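Local coordinates for peroxisomal fatty acid beta-oxidation multifunctional protein MFP2 (Arabidopsis thaliana, PDB 2WTB) that catalyses enoyl-CoA hydration and NAD-dependent 3-hydroxyacyl-CoA dehydrogenation in peroxisomal fatty acid beta-oxidation during seed germination, at residues Phe503-Ala508 and Phe529-Gly534; Phe496-Met501 and Met660-Pro665. All coordinates share one frame; numbering follows the deposited sequence.

Contact 1: residues Phe503-Ala508 and Phe529-Gly534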
loop_
_atom_site.group_PDB
_atom_site.type_symbol
_atom_site.label_atom_id
_atom_site.label_comp_id
_atom_site.label_asym_id
_atom_site.label_seq_id
_atom_site.Cartn_x
_atom_site.Cartn_y
_atom_site.Cartn_z
ATOM N N PHE A 503 -13.351 -5.477 -15.900
ATOM C CA PHE A 503 -13.599 -5.856 -17.287
ATOM C C PHE A 503 -14.582 -4.908 -17.988
ATOM O O PHE A 503 -14.432 -4.643 -19.180
ATOM C CB PHE A 503 -14.010 -7.332 -17.424
ATOM C CG PHE A 503 -15.494 -7.573 -17.368
ATOM C CD1 PHE A 503 -16.310 -7.220 -18.432
ATOM C CD2 PHE A 503 -16.068 -8.185 -16.266
ATOM C CE1 PHE A 503 -17.673 -7.448 -18.385
ATOM C CE2 PHE A 503 -17.429 -8.419 -16.213
ATOM C CZ PHE A 503 -18.232 -8.052 -17.275
ATOM N N PRO A 504 -15.585 -4.390 -17.251
ATOM C CA PRO A 504 -16.511 -3.412 -17.838
ATOM C C PRO A 504 -15.818 -2.086 -18.150
ATOM O O PRO A 504 -16.190 -1.396 -19.098
ATOM C CB PRO A 504 -17.553 -3.205 -16.731
ATOM C CG PRO A 504 -17.435 -4.405 -15.857
ATOM C CD PRO A 504 -15.986 -4.764 -15.885
ATOM N N TYR A 505 -14.824 -1.746 -17.337
ATOM C CA TYR A 505 -14.014 -0.544 -17.504
ATOM C C TYR A 505 -13.642 -0.293 -18.961
ATOM O O TYR A 505 -14.041 0.713 -19.549
ATOM C CB TYR A 505 -12.752 -0.700 -16.658
ATOM C CG TYR A 505 -11.792 0.464 -16.649
ATOM C CD1 TYR A 505 -12.161 1.699 -16.134
ATOM C CD2 TYR A 505 -10.490 0.307 -17.104
ATOM C CE1 TYR A 505 -11.268 2.754 -16.105
ATOM C CE2 TYR A 505 -9.591 1.352 -17.077
ATOM C CZ TYR A 505 -9.983 2.572 -16.577
ATOM O OH TYR A 505 -9.081 3.609 -16.552
ATOM N N THR A 506 -12.880 -1.214 -19.540
ATOM C CA THR A 506 -12.421 -1.075 -20.919
ATOM C C THR A 506 -13.551 -1.133 -21.949
ATOM O O THR A 506 -13.508 -0.438 -22.962
ATOM C CB THR A 506 -11.358 -2.135 -21.260
ATOM O OG1 THR A 506 -10.080 -1.687 -20.795
ATOM C CG2 THR A 506 -11.287 -2.362 -22.760
ATOM N N GLN A 507 -14.558 -1.959 -21.693
ATOM C CA GLN A 507 -15.662 -2.110 -22.635
ATOM C C GLN A 507 -16.563 -0.880 -22.659
ATOM O O GLN A 507 -17.040 -0.475 -23.718
ATOM C CB GLN A 507 -16.475 -3.367 -22.319
ATOM C CG GLN A 507 -15.698 -4.659 -22.512
ATOM C CD GLN A 507 -16.509 -5.889 -22.156
ATOM O OE1 GLN A 507 -17.726 -5.815 -21.984
ATOM N NE2 GLN A 507 -15.836 -7.030 -22.040
ATOM N N ALA A 508 -16.792 -0.287 -21.491
ATOM C CA ALA A 508 -17.599 0.924 -21.402
ATOM C C ALA A 508 -16.923 2.050 -22.168
ATOM O O ALA A 508 -17.580 2.840 -22.847
ATOM C CB ALA A 508 -17.805 1.322 -19.955
ATOM N N PHE A 529 -8.377 11.734 -13.013
ATOM C CA PHE A 529 -9.264 11.255 -11.960
ATOM C C PHE A 529 -8.469 10.620 -10.825
ATOM O O PHE A 529 -8.893 10.646 -9.673
ATOM C CB PHE A 529 -10.271 10.251 -12.527
ATOM C CG PHE A 529 -11.110 9.575 -11.483
ATOM C CD1 PHE A 529 -11.976 10.306 -10.688
ATOM C CD2 PHE A 529 -11.043 8.202 -11.303
ATOM C CE1 PHE A 529 -12.754 9.681 -9.727
ATOM C CE2 PHE A 529 -11.818 7.571 -10.346
ATOM C CZ PHE A 529 -12.673 8.312 -9.558
ATOM N N GLY A 530 -7.313 10.057 -11.158
ATOM C CA GLY A 530 -6.461 9.431 -10.164
ATOM C C GLY A 530 -5.765 8.185 -10.678
ATOM O O GLY A 530 -4.752 7.759 -10.126
ATOM N N MET A 531 -6.317 7.597 -11.734
ATOM C CA MET A 531 -5.702 6.442 -12.375
ATOM C C MET A 531 -4.326 6.818 -12.904
ATOM O O MET A 531 -4.093 7.966 -13.281
ATOM C CB MET A 531 -6.581 5.932 -13.519
ATOM C CG MET A 531 -7.888 5.308 -13.063
ATOM S SD MET A 531 -7.630 3.694 -12.311
ATOM C CE MET A 531 -9.183 3.451 -11.461
ATOM N N PRO A 532 -3.402 5.848 -12.928
ATOM C CA PRO A 532 -2.044 6.088 -13.422
ATOM C C PRO A 532 -2.019 6.097 -14.944
ATOM O O PRO A 532 -0.981 6.356 -15.551
ATOM C CB PRO A 532 -1.260 4.872 -12.903
ATOM C CG PRO A 532 -2.184 4.164 -11.938
ATOM C CD PRO A 532 -3.561 4.484 -12.406
ATOM N N MET A 533 -3.169 5.827 -15.551
ATOM C CA MET A 533 -3.233 5.599 -16.982
ATOM C C MET A 533 -4.671 5.736 -17.466
ATOM O O MET A 533 -5.608 5.723 -16.669
ATOM C CB MET A 533 -2.718 4.192 -17.280
ATOM C CG MET A 533 -1.887 4.074 -18.531
ATOM S SD MET A 533 -0.878 2.581 -18.520
ATOM C CE MET A 533 0.190 2.904 -19.922
ATOM N N GLY A 534 -4.845 5.872 -18.776
ATOM C CA GLY A 534 -6.172 5.912 -19.357
ATOM C C GLY A 534 -6.573 4.527 -19.819
ATOM O O GLY A 534 -5.714 3.673 -20.025
#

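Contact 2: residues Phe496-Met501 and Met660-Pro665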
loop_
_atom_site.group_PDB
_atom_site.type_symbol
_atom_site.label_atom_id
_atom_site.label_comp_id
_atom_site.label_asym_id
_atom_site.label_seq_id
_atom_site.Cartn_x
_atom_site.Cartn_y
_atom_site.Cartn_z
ATOM N N PHE A 496 -12.174 -14.076 -11.078
ATOM C CA PHE A 496 -12.046 -13.894 -9.636
ATOM C C PHE A 496 -12.594 -12.544 -9.169
ATOM O O PHE A 496 -13.797 -12.295 -9.247
ATOM C CB PHE A 496 -10.589 -14.064 -9.202
ATOM C CG PHE A 496 -9.899 -15.230 -9.847
ATOM C CD1 PHE A 496 -10.506 -16.475 -9.889
ATOM C CD2 PHE A 496 -8.640 -15.086 -10.405
ATOM C CE1 PHE A 496 -9.874 -17.552 -10.482
ATOM C CE2 PHE A 496 -8.000 -16.161 -10.999
ATOM C CZ PHE A 496 -8.619 -17.396 -11.038
ATOM N N ALA A 497 -11.709 -11.675 -8.689
ATOM C CA ALA A 497 -12.123 -10.369 -8.178
ATOM C C ALA A 497 -11.590 -9.203 -9.009
ATOM O O ALA A 497 -12.362 -8.402 -9.529
ATOM C CB ALA A 497 -11.708 -10.210 -6.724
ATOM N N VAL A 498 -10.269 -9.115 -9.126
ATOM C CA VAL A 498 -9.623 -7.976 -9.775
ATOM C C VAL A 498 -10.007 -7.817 -11.247
ATOM O O VAL A 498 -10.558 -6.792 -11.644
ATOM C CB VAL A 498 -8.090 -8.062 -9.659
ATOM C CG1 VAL A 498 -7.440 -6.884 -10.365
ATOM C CG2 VAL A 498 -7.676 -8.114 -8.198
ATOM N N ASN A 499 -9.710 -8.831 -12.052
ATOM C CA ASN A 499 -9.995 -8.777 -13.481
ATOM C C ASN A 499 -11.483 -8.710 -13.803
ATOM O O ASN A 499 -11.891 -7.993 -14.713
ATOM C CB ASN A 499 -9.348 -9.958 -14.204
ATOM C CG ASN A 499 -7.840 -9.842 -14.264
ATOM O OD1 ASN A 499 -7.152 -10.762 -14.708
ATOM N ND2 ASN A 499 -7.317 -8.707 -13.817
ATOM N N ARG A 500 -12.293 -9.457 -13.061
ATOM C CA ARG A 500 -13.737 -9.425 -13.262
ATOM C C ARG A 500 -14.299 -8.050 -12.920
ATOM O O ARG A 500 -15.270 -7.592 -13.517
ATOM C CB ARG A 500 -14.431 -10.487 -12.410
ATOM C CG ARG A 500 -15.945 -10.428 -12.505
ATOM C CD ARG A 500 -16.616 -11.351 -11.508
ATOM N NE ARG A 500 -18.065 -11.178 -11.516
ATOM C CZ ARG A 500 -18.895 -11.795 -10.683
ATOM N NH1 ARG A 500 -18.420 -12.632 -9.771
ATOM N NH2 ARG A 500 -20.200 -11.575 -10.762
ATOM N N MET A 501 -13.673 -7.400 -11.949
ATOM C CA MET A 501 -14.113 -6.105 -11.461
ATOM C C MET A 501 -13.970 -5.035 -12.537
ATOM O O MET A 501 -14.869 -4.218 -12.743
ATOM C CB MET A 501 -13.271 -5.717 -10.251
ATOM C CG MET A 501 -14.004 -4.962 -9.171
ATOM S SD MET A 501 -12.905 -4.662 -7.778
ATOM C CE MET A 501 -14.077 -4.131 -6.540
ATOM N N MET A 660 -4.837 -1.705 -5.479
ATOM C CA MET A 660 -3.511 -2.302 -5.584
ATOM C C MET A 660 -3.326 -3.100 -6.870
ATOM O O MET A 660 -2.204 -3.448 -7.239
ATOM C CB MET A 660 -3.245 -3.186 -4.366
ATOM C CG MET A 660 -1.805 -3.183 -3.893
ATOM S SD MET A 660 -1.681 -3.697 -2.171
ATOM C CE MET A 660 -2.889 -2.613 -1.415
ATOM N N GLY A 661 -4.427 -3.388 -7.553
ATOM C CA GLY A 661 -4.370 -4.150 -8.784
ATOM C C GLY A 661 -4.547 -3.287 -10.018
ATOM O O GLY A 661 -3.984 -3.577 -11.072
ATOM N N MET A 662 -5.329 -2.221 -9.883
ATOM C CA MET A 662 -5.643 -1.356 -11.015
ATOM C C MET A 662 -5.386 0.117 -10.708
ATOM O O MET A 662 -5.978 1.001 -11.327
ATOM C CB MET A 662 -7.091 -1.567 -11.458
ATOM C CG MET A 662 -7.339 -2.907 -12.128
ATOM S SD MET A 662 -6.678 -2.974 -13.805
ATOM C CE MET A 662 -7.162 -4.628 -14.291
ATOM N N GLY A 663 -4.506 0.369 -9.745
ATOM C CA GLY A 663 -4.084 1.718 -9.415
ATOM C C GLY A 663 -5.202 2.712 -9.163
ATOM O O GLY A 663 -5.054 3.900 -9.448
ATOM N N PHE A 664 -6.324 2.237 -8.631
ATOM C CA PHE A 664 -7.421 3.128 -8.274
ATOM C C PHE A 664 -6.971 4.074 -7.164
ATOM O O PHE A 664 -6.319 3.648 -6.210
ATOM C CB PHE A 664 -8.648 2.330 -7.834
ATOM C CG PHE A 664 -9.872 3.170 -7.617
ATOM C CD1 PHE A 664 -10.796 3.349 -8.636
ATOM C CD2 PHE A 664 -10.103 3.782 -6.398
ATOM C CE1 PHE A 664 -11.923 4.124 -8.444
ATOM C CE2 PHE A 664 -11.229 4.559 -6.198
ATOM C CZ PHE A 664 -12.140 4.730 -7.223
ATOM N N PRO A 665 -7.318 5.364 -7.291
ATOM C CA PRO A 665 -6.895 6.446 -6.391
ATOM C C PRO A 665 -7.105 6.118 -4.917
ATOM O O PRO A 665 -8.249 6.029 -4.471
ATOM C CB PRO A 665 -7.807 7.608 -6.791
ATOM C CG PRO A 665 -8.158 7.340 -8.202
ATOM C CD PRO A 665 -8.223 5.850 -8.349
#

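Contact 1: residues Phe503-Ala508 and Phe529-Gly534
Y505, on helix 498-514 of the 3-hydroxyacyl-CoA dehydrogenase C-terminal domain, meets M531, M533 and G534 in the loop that joins helices 519-529 and 535-542. The phenol supplies the whole helix side of the contact, and it does so with its hydroxyl end. Y505 OH lies 4.1 Å from M531 CG, a van der Waals separation from a methylene. It is also 4.1 Å from M533 O and 4.2 Å from G534 C; the first of these is too long for a hydrogen bond, so the evidence is for close neighbourhood with the loop backbone and not for a polar link. The ring reaches this far because CG of Y505 stands anti to the backbone N (chi1 -178°), which carries the side chain out from the helix to the loop. M531 comes the other way, the two side chains running alongside in opposite senses. Its chain is bent at the second torsion, which turns the thioether and leaves SD 4.5 Å from Y505 OH.

The backbone on each side is irregular. Helix 498-514 is kinked here, the N of P504 and of Y505 having no bond to the preceding turn, and regular bonding is seen again in A508 N to P504 O at 2.7 Å. Helix 519-529 breaks at G530, where phi turns positive (143°), and G534 takes the N-cap position of helix 535-542. Around the pair, F632 of helix 624-644 meets the Y505 ring at about 55° between planes and also touches M531, while I526 packs on both. The arrangement is a tyrosine on one helix covered by the interhelical loop of the following pair, in the all-helical C-terminal domain of the 3-hydroxyacyl-CoA dehydrogenase family.

Contact 2: residues Phe496-Met501 and Met660-Pro665
V498 and M662 meet through apolar carbons, V498 CG1 lying 4.4 Å from M662 CG. The same methyl is 4.4 Å from G661 CA, and here the backbones draw together, the CA atoms of V498 and G661 being 6.6 Å apart. Because G661 has no side chain, the valine branch can rest over its CA.

Farther along its chain, M662 reaches N499. The methionine bends at chi2 (-74°) and then runs straight, bringing CE to 4.1 Å from N499 ND2. Since CE is a methyl carbon, this separation makes the touch a van der Waals one. The methyl lies somewhat off the amide plane, and the two side chains cross at roughly a right angle. The N499 beta carbon is directed away from the other segment, and only the amide end returns toward it.

What positions V498 is the helix start: E461 OE2, on strand 459-464, accepts hydrogen bonds from the backbone N of both A497 and V498, and M501 N bonds to A497 O. R500 makes salt bridges with E638 and E645, tying the same turn to helix 624-644 and the residue just after it. L459 touches both V498 and M660, so strand 459-464 lies beside both segments. The contact thus joins the first turn of helix 498-514 to the last part of helix 651-662 and what follows it, next to strands 459-464 and 486-491 of the eight-stranded sheet and with helix 624-644 alongside.

Overall arrangement
From the N terminus, the chain passes the hydratase/isomerase region and the NAD-binding sheet, whose strand 486-491 leads into helix 498-514. That helix serves both contacts. Contact 1 closes first, after 20 mostly helical residues, when the loop following helix 519-529 returns. Contact 2 closes 158 residues after its first segment, in the last part of helix 651-662, so contact 1 is nested inside it. Their centres are 10 Å apart and their later segments abut, with M531 CE 3.3 Å from F664 CD1. Contact 1 joins helix 498-514 to the loop before helix 535-542, whereas contact 2 links the start of the same helix to the later helix 651-662, next to strand 459-464.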